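Local coordinates for uncharacterized protein (Bacteroides vulgatus, PDB 4FMR), which probably binds DNA through an HU/IHF-like domain joined to an Ig-like domain, at the interface of chains A and B. Numbering follows the deposited sequence. Chains: chain A/B, uncharacterized hypothetical protein.

Contact 1: the interface of chains A and B. Residues chain A 88, 90, 94-95, 100; chain B 10, 23-25.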
# COMPACT_ATOMS: atom_id res chain seq x y z
N GLY A 88 -8.14 13.55 -3.21
CA GLY A 88 -8.64 14.80 -3.75
C GLY A 88 -8.95 15.86 -2.71
O GLY A 88 -9.29 15.55 -1.55
N ALA A 90 -11.00 18.85 -0.88
CA ALA A 90 -12.38 19.05 -0.44
C ALA A 90 -12.87 20.41 -0.97
O ALA A 90 -12.70 21.44 -0.31
CB ALA A 90 -12.46 18.99 1.08
N ALA A 94 -17.52 20.15 0.32
CA ALA A 94 -18.39 19.07 -0.13
C ALA A 94 -17.64 17.99 -0.89
O ALA A 94 -16.57 18.24 -1.46
CB ALA A 94 -19.49 19.65 -1.03
N TRP A 95 -18.23 16.79 -0.93
CA TRP A 95 -17.71 15.64 -1.65
C TRP A 95 -18.19 15.69 -3.10
O TRP A 95 -19.41 15.71 -3.33
CB TRP A 95 -18.17 14.33 -0.96
CG TRP A 95 -17.68 13.06 -1.60
CD1 TRP A 95 -18.29 12.35 -2.59
CD2 TRP A 95 -16.47 12.37 -1.29
NE1 TRP A 95 -17.52 11.26 -2.94
CE2 TRP A 95 -16.41 11.23 -2.13
CE3 TRP A 95 -15.42 12.60 -0.38
CZ2 TRP A 95 -15.35 10.32 -2.08
CZ3 TRP A 95 -14.36 11.70 -0.35
CH2 TRP A 95 -14.33 10.59 -1.20
N ASN A 100 -13.24 13.58 -6.03
CA ASN A 100 -12.98 12.84 -4.79
C ASN A 100 -13.24 11.36 -4.98
O ASN A 100 -14.09 10.96 -5.79
CB ASN A 100 -13.83 13.37 -3.64
CG ASN A 100 -13.53 14.79 -3.22
OD1 ASN A 100 -14.44 15.54 -2.86
ND2 ASN A 100 -12.26 15.18 -3.21
N LEU B 10 -13.51 17.86 8.01
CA LEU B 10 -12.82 18.79 7.12
C LEU B 10 -11.70 19.44 7.92
O LEU B 10 -11.96 20.27 8.80
CB LEU B 10 -13.80 19.82 6.51
CG LEU B 10 -14.86 19.28 5.55
CD1 LEU B 10 -16.01 20.25 5.40
CD2 LEU B 10 -14.27 18.98 4.19
N LYS B 23 -8.79 22.74 2.15
CA LYS B 23 -9.29 21.70 3.07
C LYS B 23 -9.25 20.28 2.45
O LYS B 23 -9.39 20.12 1.23
CB LYS B 23 -10.73 22.01 3.53
CG LYS B 23 -10.88 23.21 4.46
CD LYS B 23 -10.45 22.93 5.91
CE LYS B 23 -10.78 24.08 6.83
NZ LYS B 23 -10.33 23.82 8.23
N ILE B 24 -9.07 19.27 3.32
CA ILE B 24 -9.00 17.83 3.00
C ILE B 24 -9.95 17.03 3.91
O ILE B 24 -10.34 17.51 4.97
CB ILE B 24 -7.54 17.28 3.11
CG1 ILE B 24 -6.88 17.65 4.47
CG2 ILE B 24 -6.69 17.72 1.91
CD1 ILE B 24 -5.73 16.70 4.96
N PHE B 25 -10.28 15.78 3.50
CA PHE B 25 -11.15 14.90 4.30
C PHE B 25 -10.30 14.00 5.21
O PHE B 25 -9.27 13.46 4.79
CB PHE B 25 -12.07 14.06 3.40
CG PHE B 25 -12.98 14.84 2.49
CD1 PHE B 25 -14.15 15.43 2.98
CD2 PHE B 25 -12.71 14.95 1.13
CE1 PHE B 25 -15.01 16.13 2.13
CE2 PHE B 25 -13.57 15.65 0.28
CZ PHE B 25 -14.72 16.23 0.78
O HOH W 1 -9.00 14.34 0.86
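B:Phe25, on strand 23-27, inserts its ring into a notch of chain A built by A:Ala90, A:Ala94, A:Trp95 and A:Asn100, all in the stretch between strands 80-87 and 101-108. This is a mainly apolar strand-to-loop patch of the two-fold interface, probably that of a dimer. With CG anti to the carbonyl carbon (chi1 -59°), the phenyl points at chain A. The packing is tight because both its faces are occupied. The methyl CB of A:Ala90 lies over one face, 3.8 Å from the ring centroid, as a CH-pi contact. From the opposite side the six-membered ring of A:Trp95 meets it edge-to-face, with the planes 55° apart and CE3 of A:Trp95 at 3.6 Å from CE2 of B:Phe25. CB of A:Asn100 lies over the centre of the indole, 3.4 Å above its plane, and probably supports it. The amide of A:Asn100 stands almost perpendicular to the phenyl, with OD1 3.3 Å from CE2 of B:Phe25 and ND2 at the ring's edge, in plane. CD2 of B:Leu10, on strand 4-12, also touches CB of A:Ala90, which hides 71 Å². Away from this core the contact is looser and wetter. O of A:Gly88 stays 4.4 Å from CD2 of B:Phe25 and reaches chain B through water 1, which is 2.7 Å from that oxygen and 3.3 Å from N of B:Phe25. Direct polar pairing is made by the backbone: N of A:Ala90 donates to O of B:Lys23 at 2.9 Å.

Contact 2: the interface of chains A and B. Residues chain A 31-33, 41; chain B 68, 73-74.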
# COMPACT_ATOMS: atom_id res chain seq x y z
N ARG A 31 6.50 -14.60 -12.06
CA ARG A 31 5.16 -15.15 -11.96
C ARG A 31 4.18 -14.29 -11.19
O ARG A 31 4.56 -13.57 -10.27
CB ARG A 31 5.31 -16.45 -11.14
CG ARG A 31 4.69 -17.69 -11.66
CD ARG A 31 5.45 -18.86 -11.05
NE ARG A 31 6.86 -18.87 -11.46
CZ ARG A 31 7.90 -18.62 -10.66
NH1 ARG A 31 7.70 -18.38 -9.36
NH2 ARG A 31 9.13 -18.64 -11.13
N SER A 32 2.91 -14.53 -11.45
CA SER A 32 1.79 -13.93 -10.76
C SER A 32 0.90 -15.05 -10.23
O SER A 32 0.67 -16.04 -10.92
CB SER A 32 1.03 -13.00 -11.69
OG SER A 32 -0.03 -12.43 -10.96
N ILE A 33 0.43 -14.93 -8.99
CA ILE A 33 -0.44 -15.98 -8.47
C ILE A 33 -1.71 -15.32 -7.94
O ILE A 33 -1.69 -14.21 -7.41
CB ILE A 33 0.23 -16.93 -7.44
CG1 ILE A 33 0.54 -16.25 -6.09
CG2 ILE A 33 1.48 -17.62 -8.06
CD1 ILE A 33 0.65 -17.22 -4.98
N ARG A 41 -1.91 -24.29 -3.60
CA ARG A 41 -0.73 -24.35 -2.72
C ARG A 41 -1.12 -24.60 -1.27
O ARG A 41 -0.40 -25.30 -0.58
CB ARG A 41 0.12 -23.09 -2.83
CG ARG A 41 0.84 -23.02 -4.16
CD ARG A 41 1.74 -21.82 -4.21
NE ARG A 41 2.19 -21.56 -5.58
CZ ARG A 41 3.02 -20.57 -5.90
NH1 ARG A 41 3.51 -19.77 -4.96
NH2 ARG A 41 3.38 -20.40 -7.16
N ALA B 68 5.33 -16.88 -1.44
CA ALA B 68 5.19 -16.44 -2.83
C ALA B 68 5.83 -15.08 -3.03
O ALA B 68 6.59 -14.91 -3.97
CB ALA B 68 3.71 -16.39 -3.21
N GLU B 73 7.21 -13.50 -6.54
CA GLU B 73 5.98 -13.55 -7.28
C GLU B 73 5.08 -12.37 -6.87
O GLU B 73 5.15 -11.88 -5.74
CB GLU B 73 5.26 -14.88 -7.05
CG GLU B 73 6.05 -16.13 -7.43
CD GLU B 73 5.42 -17.45 -7.00
OE1 GLU B 73 4.62 -17.43 -6.05
OE2 GLU B 73 5.73 -18.50 -7.61
N SER B 74 4.29 -11.87 -7.81
CA SER B 74 3.28 -10.89 -7.47
C SER B 74 2.07 -11.69 -7.00
O SER B 74 1.78 -12.77 -7.54
CB SER B 74 2.98 -9.94 -8.63
OG SER B 74 2.67 -10.68 -9.79
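This is a beta-bridge interface reinforced by salt bridges: a short strand of chain A pairs in parallel with one of chain B, probably tying the two copies together across the two-fold axis, as in HU/IHF-like dimers. A:Ser32 bridges to B:Ser74, whose backbone is used in both directions. N of B:Ser74 donates to O of A:Arg31 at 3.0 Å, and O of B:Ser74 accepts from N of A:Ile33 at 2.9 Å. Next to this pairing, the carboxylate of B:Glu73 is held by two arginines. A:Arg41 reaches it end-on with an extended chain: NH1 donates to the syn lone pair of OE1 at 2.8 Å, while NH2 meets OE2 at 3.0 Å on the syn side, 23° out of the carboxylate plane. A:Arg31 comes from another direction, its chain bent at CG-CD (chi3 -62°), which turns NH1 back to OE2 of B:Glu73 at 2.6 Å. The guanidinium plane of A:Arg31 stands 71° from the carboxylate, and OE2 uses its anti lone pair for NH1, away from the syn side met by A:Arg41. These bonds probably limit rotation of the carboxylate, and the paired positive charges would be expected to favour its ionised form. Beside the carboxylate, CD1 of A:Ile33 packs on CB of B:Ala68 at 3.6 Å. The site joins strand 32-33 and the following helix 35-45 of chain A to the end of helix 51-69 and the start of strand 74-76 in chain B.

Contact 3: the interface of chains A and B. Residues chain A 67, 71; chain B 3-4, 45.
A:Glu67, near the end of helix 51-69, meets two lysines of chain B and hides 62 Å² of its surface. Its side chain is extended beyond CG, carrying the carboxylate towards B:Lys45, which comes from the opposite direction off the last residue of helix 35-45. NZ of B:Lys45 donates to OE1 of A:Glu67 at 2.8 Å on the syn lone pair. The lysine chain bends at its last two torsions (chi4 55°), and this lays CE against the carboxylate, 3.7 Å from CD of A:Glu67, so a methylene contact accompanies the charged one. B:Lys3 approaches the other oxygen: its NZ stands 3.8 Å from OE2 of A:Glu67, a distance that supports a longer-range salt bridge. With a lysine near each oxygen, the carboxylate is likely to stay ionised. Beside this charged group, A:Asn71 and B:Asn4 cross at about a right angle, their amide planes 75° apart. The amide nitrogen of A:Asn71 is also tethered within its own chain, donating to the backbone O of A:Glu67 at 2.7 Å, which orients the amide for its partner across the interface. There, ND2 of A:Asn71 donates to OD1 of B:Asn4 at 3.0 Å from above the carbonyl plane, 38° out of it.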
# COMPACT_ATOMS: atom_id res chain seq x y z
N GLU A 67 -16.15 -4.94 4.57
CA GLU A 67 -17.17 -4.27 5.37
C GLU A 67 -16.59 -3.45 6.50
O GLU A 67 -17.09 -2.35 6.75
CB GLU A 67 -18.17 -5.26 5.93
CG GLU A 67 -19.10 -5.78 4.86
CD GLU A 67 -20.03 -6.86 5.38
OE1 GLU A 67 -20.12 -7.02 6.61
OE2 GLU A 67 -20.68 -7.54 4.54
N ASN A 71 -16.64 0.69 6.79
CA ASN A 71 -17.43 1.26 7.86
C ASN A 71 -16.46 1.89 8.89
O ASN A 71 -16.79 2.06 10.06
CB ASN A 71 -18.43 0.25 8.43
CG ASN A 71 -19.57 0.02 7.40
OD1 ASN A 71 -20.47 0.87 7.21
ND2 ASN A 71 -19.50 -1.06 6.61
N LYS B 3 -24.69 0.74 0.85
CA LYS B 3 -24.80 -0.09 2.05
C LYS B 3 -23.71 0.24 3.10
O LYS B 3 -23.83 -0.19 4.25
CB LYS B 3 -24.79 -1.59 1.72
CG LYS B 3 -23.53 -2.20 1.17
CD LYS B 3 -23.69 -3.72 1.27
CE LYS B 3 -22.50 -4.48 0.77
NZ LYS B 3 -22.25 -5.72 1.57
N ASN B 4 -22.68 1.02 2.73
CA ASN B 4 -21.62 1.38 3.67
C ASN B 4 -21.53 2.88 3.84
O ASN B 4 -21.80 3.61 2.89
CB ASN B 4 -20.28 0.83 3.22
CG ASN B 4 -20.23 -0.64 2.93
OD1 ASN B 4 -20.54 -1.46 3.78
ND2 ASN B 4 -19.72 -0.99 1.76
N LYS B 45 -21.46 -14.33 10.55
CA LYS B 45 -22.08 -14.26 9.21
C LYS B 45 -22.43 -15.62 8.65
O LYS B 45 -23.40 -15.73 7.90
CB LYS B 45 -21.14 -13.55 8.20
CG LYS B 45 -21.09 -12.06 8.39
CD LYS B 45 -20.21 -11.38 7.36
CE LYS B 45 -20.91 -10.19 6.75
NZ LYS B 45 -21.39 -9.20 7.76

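The centres of the C-alpha atoms lie about 37 Å apart for contacts 1 and 2, 22 Å for contacts 1 and 3, and 30 Å for contacts 2 and 3, so the dimer is held at well-separated places. Contacts 2 and 3 draw on helices 35-45 and 51-69 of opposite chains, with their roles exchanged, while strand 4-12 takes part in both contacts 1 and 3. Because the two-fold axis repeats every contact, apolar packing and charged pairing each occur twice. Such an intertwined arrangement agrees with the dimers typical of HU/IHF-like proteins, although the structure alone does not show DNA binding.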